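Local coordinates for tail spike protein gp49 (Pseudomonas phage LKA1, PDB 4RU4) that probably cleaves the O-specific polysaccharide of Pseudomonas as a lyase while serving as the phage tailspike that meets the host cell, at residues Q352-S357 with E376-T381; Q418-L423 with S448-N453; P307-R312 with N334-S339. One frame throughout, in Å; residues are numbered along the deposited sequence. Where two conformers were deposited one is given.

Contact 1 (Q352-S357 with E376-T381); sequences QGKDIS and EILGGT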
loop_
_atom_site.group_PDB
_atom_site.type_symbol
_atom_site.label_atom_id
_atom_site.label_comp_id
_atom_site.label_asym_id
_atom_site.label_seq_id
_atom_site.Cartn_x
_atom_site.Cartn_y
_atom_site.Cartn_z
ATOM N N GLN B 352 -3.239 20.144 0.550
ATOM C CA GLN B 352 -4.035 21.269 1.010
ATOM C C GLN B 352 -4.787 20.796 2.263
ATOM O O GLN B 352 -5.027 19.600 2.431
ATOM C CB GLN B 352 -5.059 21.680 -0.070
ATOM C CG GLN B 352 -4.445 21.943 -1.427
ATOM C CD GLN B 352 -5.370 22.650 -2.400
ATOM O OE1 GLN B 352 -6.290 23.358 -1.998
ATOM N NE2 GLN B 352 -5.100 22.481 -3.712
ATOM N N GLY B 353 -5.206 21.721 3.119
ATOM C CA GLY B 353 -6.031 21.344 4.261
ATOM C C GLY B 353 -5.198 20.882 5.440
ATOM O O GLY B 353 -4.362 21.625 5.921
ATOM N N LYS B 354 -5.407 19.653 5.898
ATOM C CA LYS B 354 -4.737 19.160 7.117
ATOM C C LYS B 354 -4.647 17.655 7.099
ATOM O O LYS B 354 -5.635 17.000 6.803
ATOM C CB LYS B 354 -5.527 19.587 8.366
ATOM C CG LYS B 354 -5.013 18.945 9.705
ATOM C CD LYS B 354 -5.699 19.571 10.949
ATOM C CE LYS B 354 -5.386 18.816 12.247
ATOM N NZ LYS B 354 -6.151 19.445 13.402
ATOM N N ASP B 355 -3.479 17.104 7.443
ATOM C CA ASP B 355 -3.303 15.649 7.556
ATOM C C ASP B 355 -3.657 14.925 6.253
ATOM O O ASP B 355 -4.638 14.169 6.181
ATOM C CB ASP B 355 -4.099 15.078 8.751
ATOM C CG ASP B 355 -3.588 15.605 10.090
ATOM O OD1 ASP B 355 -2.469 16.166 10.127
ATOM O OD2 ASP B 355 -4.311 15.475 11.103
ATOM N N ILE B 356 -2.845 15.158 5.229
ATOM C CA ILE B 356 -3.061 14.577 3.903
ATOM C C ILE B 356 -1.864 13.700 3.500
ATOM O O ILE B 356 -0.719 14.077 3.724
ATOM C CB ILE B 356 -3.174 15.697 2.879
ATOM C CG1 ILE B 356 -4.335 16.642 3.232
ATOM C CG2 ILE B 356 -3.254 15.126 1.444
ATOM C CD1 ILE B 356 -5.696 15.996 3.402
ATOM N N SER B 357 -2.115 12.529 2.901
ATOM C CA SER B 357 -1.003 11.649 2.532
ATOM C C SER B 357 -1.193 11.123 1.115
ATOM O O SER B 357 -2.343 10.942 0.667
ATOM C CB SER B 357 -0.889 10.472 3.509
ATOM O OG SER B 357 -1.050 10.903 4.858
ATOM N N GLU B 376 -3.413 26.485 0.665
ATOM C CA GLU B 376 -4.459 26.454 1.683
ATOM C C GLU B 376 -4.102 25.482 2.802
ATOM O O GLU B 376 -4.933 24.653 3.235
ATOM C CB GLU B 376 -5.831 26.114 1.040
ATOM C CG GLU B 376 -6.206 27.062 -0.116
ATOM C CD GLU B 376 -7.647 26.892 -0.649
ATOM O OE1 GLU B 376 -8.242 25.795 -0.497
ATOM O OE2 GLU B 376 -8.171 27.853 -1.270
ATOM N N ILE B 377 -2.851 25.575 3.258
ATOM C CA ILE B 377 -2.350 24.714 4.327
ATOM C C ILE B 377 -2.840 25.245 5.678
ATOM O O ILE B 377 -2.407 26.307 6.137
ATOM C CB ILE B 377 -0.794 24.609 4.300
ATOM C CG1 ILE B 377 -0.337 23.908 3.002
ATOM C CG2 ILE B 377 -0.274 23.875 5.533
ATOM C CD1 ILE B 377 -0.785 22.429 2.883
ATOM N N LEU B 378 -3.751 24.508 6.312
ATOM C CA LEU B 378 -4.216 24.867 7.651
ATOM C C LEU B 378 -3.125 24.527 8.686
ATOM O O LEU B 378 -2.874 25.274 9.652
ATOM C CB LEU B 378 -5.520 24.124 8.002
ATOM C CG LEU B 378 -6.143 24.488 9.356
ATOM C CD1 LEU B 378 -6.687 25.921 9.342
ATOM C CD2 LEU B 378 -7.252 23.507 9.773
ATOM N N GLY B 379 -2.466 23.400 8.452
ATOM C CA GLY B 379 -1.526 22.846 9.404
ATOM C C GLY B 379 -1.683 21.343 9.524
ATOM O O GLY B 379 -2.528 20.722 8.862
ATOM N N GLY B 380 -0.833 20.737 10.343
ATOM C CA GLY B 380 -0.843 19.288 10.491
ATOM C C GLY B 380 0.255 18.630 9.675
ATOM O O GLY B 380 1.303 19.215 9.433
ATOM N N THR B 381 0.028 17.394 9.253
ATOM C CA THR B 381 1.110 16.615 8.677
ATOM C C THR B 381 0.805 16.293 7.224
ATOM O O THR B 381 -0.311 15.879 6.888
ATOM C CB THR B 381 1.278 15.318 9.502
ATOM O OG1 THR B 381 1.653 15.673 10.838
ATOM C CG2 THR B 381 2.333 14.385 8.901
HETATM O O HOH W 1 -0.274 12.829 6.998
#
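At a corner of the right-handed parallel beta-helix expected of a pectin lyase-like domain, Gly-353 pairs with Ile-377 of the following coil. This parallel bridge has two backbone bonds: Gly-353 N gives to Glu-376 O at 2.9 Å, and Leu-378 N gives to Gly-353 O. The chain of 352-357 then turns through 353-355, and a side chain takes over the pairing. Asp-355 OD1 accepts the backbone N-H of Thr-381 at 2.9 Å, in a bond of 160° at the hydrogen. With CG anti to the carbonyl carbon, chi1 -65° sets CG beside the residue's own backbone N, and OD1 reaches Thr-381 N; OD1 also forms a salt bridge with Arg-430 of the second subunit, so it accepts from both coil and trimer partner. OD1 lies 3.5 Å from Gly-380 CA, a close approach over a bare backbone. Past the corner, Ile-356 N gives to Thr-381 O at 3.1 Å. The extended Lys-354 chain lays CB and CG over Gly-379 O, CG at 3.2 Å, and carries NZ to Gln-418 OE1. Ile-377 CD1 rests 3.9 Å from Gln-352 CA. Backbone pairing on two faces, joined by a turn stacked on the turn of the next coil, is typical of a parallel beta-helix.

Contact 2 (Q418-L423 with S448-N453); sequences QPCNFL and STVPVN
Asn-453 ND2 donates to Asn-421 OD1 at 3.0 Å in a nearly linear bond (177°), the carboxamides lying side by side, pointing the same way, with planes only 14° apart. This is a side-chain hydrogen bond between asparagines at equivalent places on successive coils of a parallel beta-helix. The donor comes nearly along the C=O axis of Asn-421, and OD1 lies in the amide plane of Asn-453. Both side chains set CG anti to the carbonyl carbon, which gives the two amides a matching start. The row goes on both ways: Asn-421 ND2 reaches Thr-381 OG1, and Asn-453 OD1 takes the backbone N-H of Tyr-483. Beneath the amides the strands pair in parallel, Cys-420 with Val-452 and Asn-421 with Asn-453. Cys-420 N gives to Pro-451 O at 2.9 Å, Asn-453 N to Cys-420 O, and Phe-422 N to Asn-453 O at 2.8 Å, all close to straight. On the face of Cys-420 and Val-452 the contact is apolar. Val-452 CG1, anti to the backbone N (chi1 174°), meets the edge of the Phe-422 ring near its plane, 4.1 Å from CE2, while that ring also meets Phe-382 and Trp-351. Before the strands, the rings of Pro-419 and Pro-451 lie side by side, CG of the first 4.1 Å from CD of the second. Farther back Val-450 points toward 418-423 and sets its CG2 methyl 3.5 Å from Gln-418 O.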
loop_
_atom_site.group_PDB
_atom_site.type_symbol
_atom_site.label_atom_id
_atom_site.label_comp_id
_atom_site.label_asym_id
_atom_site.label_seq_id
_atom_site.Cartn_x
_atom_site.Cartn_y
_atom_site.Cartn_z
ATOM N N GLN B 418 -1.885 26.017 12.531
ATOM C CA GLN B 418 -1.376 24.891 13.288
ATOM C C GLN B 418 0.027 24.499 12.787
ATOM O O GLN B 418 0.341 24.691 11.616
ATOM C CB GLN B 418 -2.354 23.713 13.194
ATOM C CG GLN B 418 -3.759 24.025 13.750
ATOM C CD GLN B 418 -4.770 22.884 13.504
ATOM O OE1 GLN B 418 -4.395 21.718 13.403
ATOM N NE2 GLN B 418 -6.053 23.234 13.405
ATOM N N PRO B 419 0.876 23.966 13.675
ATOM C CA PRO B 419 2.217 23.549 13.258
ATOM C C PRO B 419 2.135 22.617 12.042
ATOM O O PRO B 419 1.211 21.783 11.993
ATOM C CB PRO B 419 2.734 22.785 14.478
ATOM C CG PRO B 419 2.040 23.432 15.639
ATOM C CD PRO B 419 0.647 23.739 15.117
ATOM N N CYS B 420 3.064 22.769 11.091
ATOM C CA CYS B 420 3.080 21.958 9.861
ATOM C C CYS B 420 4.245 20.994 9.859
ATOM O O CYS B 420 5.356 21.389 10.179
ATOM C CB CYS B 420 3.258 22.862 8.638
ATOM S SG CYS B 420 1.938 24.049 8.402
ATOM N N ASN B 421 3.999 19.743 9.462
ATOM C CA ASN B 421 5.089 18.781 9.275
ATOM C C ASN B 421 5.041 18.289 7.829
ATOM O O ASN B 421 4.043 17.723 7.407
ATOM C CB ASN B 421 4.893 17.588 10.212
ATOM C CG ASN B 421 4.678 18.007 11.625
ATOM O OD1 ASN B 421 5.455 18.781 12.169
ATOM N ND2 ASN B 421 3.614 17.519 12.233
ATOM N N PHE B 422 6.088 18.544 7.058
ATOM C CA PHE B 422 6.131 18.050 5.691
ATOM C C PHE B 422 7.109 16.898 5.637
ATOM O O PHE B 422 8.306 17.073 5.931
ATOM C CB PHE B 422 6.545 19.186 4.736
ATOM C CG PHE B 422 5.518 20.266 4.651
ATOM C CD1 PHE B 422 4.377 20.074 3.881
ATOM C CD2 PHE B 422 5.631 21.432 5.399
ATOM C CE1 PHE B 422 3.396 21.036 3.833
ATOM C CE2 PHE B 422 4.655 22.411 5.312
ATOM C CZ PHE B 422 3.536 22.196 4.543
ATOM N N LEU B 423 6.596 15.721 5.286
ATOM C CA LEU B 423 7.381 14.483 5.371
ATOM C C LEU B 423 7.527 13.841 4.018
ATOM O O LEU B 423 6.514 13.552 3.370
ATOM C CB LEU B 423 6.676 13.457 6.279
ATOM C CG LEU B 423 6.159 13.996 7.619
ATOM C CD1 LEU B 423 5.416 12.932 8.409
ATOM C CD2 LEU B 423 7.281 14.626 8.454
ATOM N N SER B 448 2.568 33.133 7.932
ATOM C CA SER B 448 2.392 32.200 9.037
ATOM C C SER B 448 3.428 32.440 10.128
ATOM O O SER B 448 4.512 32.963 9.858
ATOM C CB SER B 448 2.491 30.749 8.543
ATOM O OG SER B 448 3.766 30.497 7.937
ATOM N N THR B 449 3.087 32.059 11.359
ATOM C CA THR B 449 4.022 32.177 12.465
ATOM C C THR B 449 4.252 30.844 13.179
ATOM O O THR B 449 4.961 30.784 14.180
ATOM C CB THR B 449 3.556 33.227 13.474
ATOM O OG1 THR B 449 2.243 32.875 13.954
ATOM C CG2 THR B 449 3.542 34.617 12.812
ATOM N N VAL B 450 3.704 29.766 12.627
ATOM C CA VAL B 450 3.810 28.448 13.260
ATOM C C VAL B 450 5.106 27.685 12.919
ATOM O O VAL B 450 5.779 27.992 11.934
ATOM C CB VAL B 450 2.594 27.564 12.864
ATOM C CG1 VAL B 450 1.272 28.194 13.342
ATOM C CG2 VAL B 450 2.582 27.323 11.353
ATOM N N PRO B 451 5.464 26.676 13.743
ATOM C CA PRO B 451 6.576 25.812 13.339
ATOM C C PRO B 451 6.285 25.146 11.987
ATOM O O PRO B 451 5.164 24.699 11.761
ATOM C CB PRO B 451 6.615 24.745 14.442
ATOM C CG PRO B 451 6.058 25.479 15.684
ATOM C CD PRO B 451 4.908 26.284 15.054
ATOM N N VAL B 452 7.277 25.154 11.104
ATOM C CA VAL B 452 7.240 24.422 9.844
ATOM C C VAL B 452 8.426 23.456 9.829
ATOM O O VAL B 452 9.585 23.862 9.649
ATOM C CB VAL B 452 7.325 25.393 8.653
ATOM C CG1 VAL B 452 7.437 24.643 7.309
ATOM C CG2 VAL B 452 6.098 26.305 8.659
ATOM N N ASN B 453 8.121 22.175 10.008
ATOM C CA ASN B 453 9.124 21.124 10.132
ATOM C C ASN B 453 9.239 20.295 8.851
ATOM O O ASN B 453 8.229 20.000 8.207
ATOM C CB ASN B 453 8.717 20.204 11.289
ATOM C CG ASN B 453 8.511 20.973 12.583
ATOM O OD1 ASN B 453 9.371 21.764 12.981
ATOM N ND2 ASN B 453 7.352 20.787 13.219
#

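Contact 3 (P307-R312 with N334-S339); sequences PVRNVR and NAEDCS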
loop_
_atom_site.group_PDB
_atom_site.type_symbol
_atom_site.label_atom_id
_atom_site.label_comp_id
_atom_site.label_asym_id
_atom_site.label_seq_id
_atom_site.Cartn_x
_atom_site.Cartn_y
_atom_site.Cartn_z
ATOM N N PRO B 307 -16.111 19.929 6.612
ATOM C CA PRO B 307 -14.871 19.474 5.987
ATOM C C PRO B 307 -14.955 18.045 5.439
ATOM O O PRO B 307 -15.752 17.226 5.878
ATOM C CB PRO B 307 -13.862 19.521 7.146
ATOM C CG PRO B 307 -14.392 20.668 8.026
ATOM C CD PRO B 307 -15.869 20.386 8.008
ATOM N N VAL B 308 -14.099 17.767 4.474
ATOM C CA VAL B 308 -14.090 16.490 3.818
ATOM C C VAL B 308 -13.135 15.610 4.620
ATOM O O VAL B 308 -11.949 15.950 4.731
ATOM C CB VAL B 308 -13.545 16.663 2.389
ATOM C CG1 VAL B 308 -13.333 15.292 1.733
ATOM C CG2 VAL B 308 -14.477 17.555 1.581
ATOM N N ARG B 309 -13.621 14.488 5.164
ATOM C CA ARG B 309 -12.776 13.675 6.057
ATOM C C ARG B 309 -12.858 12.179 5.819
ATOM O O ARG B 309 -13.927 11.667 5.540
ATOM C CB ARG B 309 -13.144 13.942 7.523
ATOM C CG ARG B 309 -12.799 15.364 7.998
ATOM C CD ARG B 309 -12.814 15.385 9.513
ATOM N NE ARG B 309 -12.444 16.673 10.118
ATOM C CZ ARG B 309 -13.298 17.653 10.394
ATOM N NH1 ARG B 309 -14.600 17.547 10.100
ATOM N NH2 ARG B 309 -12.854 18.750 10.989
ATOM N N ASN B 310 -11.731 11.490 6.003
ATOM C CA ASN B 310 -11.641 10.027 5.822
ATOM C C ASN B 310 -12.174 9.612 4.468
ATOM O O ASN B 310 -12.829 8.583 4.331
ATOM C CB ASN B 310 -12.325 9.220 6.951
ATOM C CG ASN B 310 -11.954 7.718 6.914
ATOM O OD1 ASN B 310 -10.815 7.354 6.606
ATOM N ND2 ASN B 310 -12.938 6.850 7.161
ATOM N N VAL B 311 -11.869 10.413 3.450
ATOM C CA VAL B 311 -12.197 10.026 2.079
ATOM C C VAL B 311 -10.910 9.523 1.433
ATOM O O VAL B 311 -9.867 10.189 1.476
ATOM C CB VAL B 311 -12.878 11.169 1.268
ATOM C CG1 VAL B 311 -13.253 10.678 -0.134
ATOM C CG2 VAL B 311 -14.130 11.706 2.020
ATOM N N ARG B 312 -10.977 8.306 0.896
ATOM C CA ARG B 312 -9.787 7.594 0.469
ATOM C C ARG B 312 -9.876 7.248 -1.019
ATOM O O ARG B 312 -10.813 6.580 -1.436
ATOM C CB ARG B 312 -9.632 6.323 1.317
ATOM C CG ARG B 312 -9.770 6.594 2.803
ATOM C CD ARG B 312 -8.524 7.356 3.323
ATOM N NE ARG B 312 -8.646 7.611 4.757
ATOM C CZ ARG B 312 -7.701 8.206 5.491
ATOM N NH1 ARG B 312 -6.569 8.616 4.924
ATOM N NH2 ARG B 312 -7.886 8.381 6.794
ATOM N N ASN B 334 -10.369 22.452 2.629
ATOM C CA ASN B 334 -11.217 21.956 3.709
ATOM C C ASN B 334 -11.165 20.436 3.890
ATOM O O ASN B 334 -12.133 19.835 4.354
ATOM C CB ASN B 334 -12.674 22.430 3.541
ATOM C CG ASN B 334 -13.374 21.750 2.364
ATOM O OD1 ASN B 334 -12.739 21.401 1.378
ATOM N ND2 ASN B 334 -14.691 21.559 2.476
ATOM N N ALA B 335 -10.046 19.812 3.506
ATOM C CA ALA B 335 -9.876 18.373 3.643
ATOM C C ALA B 335 -9.095 18.104 4.919
ATOM O O ALA B 335 -8.175 18.843 5.234
ATOM C CB ALA B 335 -9.113 17.786 2.426
ATOM N N GLU B 336 -9.462 17.061 5.659
ATOM C CA GLU B 336 -8.634 16.595 6.783
ATOM C C GLU B 336 -8.596 15.082 6.815
ATOM O O GLU B 336 -9.655 14.456 6.738
ATOM C CB GLU B 336 -9.155 17.120 8.120
ATOM C CG GLU B 336 -8.539 16.423 9.328
ATOM C CD GLU B 336 -8.876 17.076 10.667
ATOM O OE1 GLU B 336 -9.892 17.784 10.778
ATOM O OE2 GLU B 336 -8.108 16.870 11.626
ATOM N N ASP B 337 -7.403 14.484 6.930
ATOM C CA ASP B 337 -7.327 13.040 7.134
ATOM C C ASP B 337 -7.864 12.347 5.887
ATOM O O ASP B 337 -8.758 11.510 5.952
ATOM C CB ASP B 337 -8.122 12.595 8.385
ATOM C CG ASP B 337 -7.871 11.134 8.758
ATOM O OD1 ASP B 337 -6.820 10.577 8.364
ATOM O OD2 ASP B 337 -8.724 10.536 9.452
ATOM N N CYS B 338 -7.338 12.727 4.733
ATOM C CA CYS B 338 -7.721 12.066 3.487
ATOM C C CYS B 338 -6.452 11.627 2.769
ATOM O O CYS B 338 -5.366 12.116 3.074
ATOM C CB CYS B 338 -8.469 13.042 2.590
ATOM S SG CYS B 338 -10.099 13.531 3.171
ATOM N N SER B 339 -6.578 10.738 1.772
ATOM C CA SER B 339 -5.384 10.257 1.074
ATOM C C SER B 339 -5.672 9.709 -0.311
ATOM O O SER B 339 -6.824 9.344 -0.625
ATOM C CB SER B 339 -4.657 9.162 1.896
ATOM O OG SER B 339 -5.522 8.064 2.221
HETATM O O HOH W 2 -4.261 8.929 6.927
#
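A buried parallel pairing of successive coils at a corner of the beta-helix, 307-312 against 334-339, carries two salt bridges on one side, Arg-309 with Glu-336 and Arg-312 with Asp-337. The backbones run together at Val-308, whose N gives to Asn-334 O and whose O accepts Glu-336 N at 2.9 Å. Arg-309 grips Glu-336 side-on: NE (2.9 Å) and NH2 (3.1 Å) both give to the single atom OE1, which lies at the guanidinium edge, 6° from its plane. The carboxylate is turned 49° against the guanidinium, and NE approaches OE1 from above the carboxylate plane. Pro-307 CB sits over one guanidinium face, and NH1 goes on to Gly-168 O. Arg-312 bends at chi2 (-72°) and fans out its donors. NE and NH2 both give to Asn-310 OD1 within the same segment; NH1 gives to Ser-339 OG at 3.0 Å; NH2 also meets Asp-337 OD1 at 2.9 Å, from above a carboxylate plane nearly perpendicular to its own. Asp-337 O lies over one face of this guanidinium. Ser-339 OG also bonds Glu-341, Asp-337 OD2 bonds Tyr-188 OH, and Asn-310 OD1 takes a bond with Thr-344 of the second subunit. On the inner side of the backbones, away from the ion pairs, Cys-338 SG accepts Val-311 N at 3.6 Å and touches Val-308 CG1 at 4.0 Å. Asn-310 N gives to Asp-337 O as the chain rounds the corner, and the bond from Ser-339 N to Val-311 O is weak. Ala-335 and Cys-338 pack on Ile-356 of strand 356-359 on one side, while Arg-309 and Arg-312 make backbone bonds to 278-283, including strand 281-284, on the preceding coil.

The three contacts follow one another along the chain, contact 3, then 1, then 2, and within the pectin lyase-like range their strands join neighbour to neighbour: 338-341, 356-359, 380-385, 420-425 and 452-463. Contact 1 lies in the middle, its centre about 10 Å from each of the others. It meets contact 3 where Lys-354 N and O face Ala-335 O and Asp-337 N, and contact 2 where Gly-380 N and O face Pro-419 O and Asn-421 N. Contacts 2 and 3 do not touch, their centres being about 19 Å apart. Together they continue coil-to-coil pairing along one side of the beta-helix beside the second subunit, consistent with an elongated trimeric tailspike.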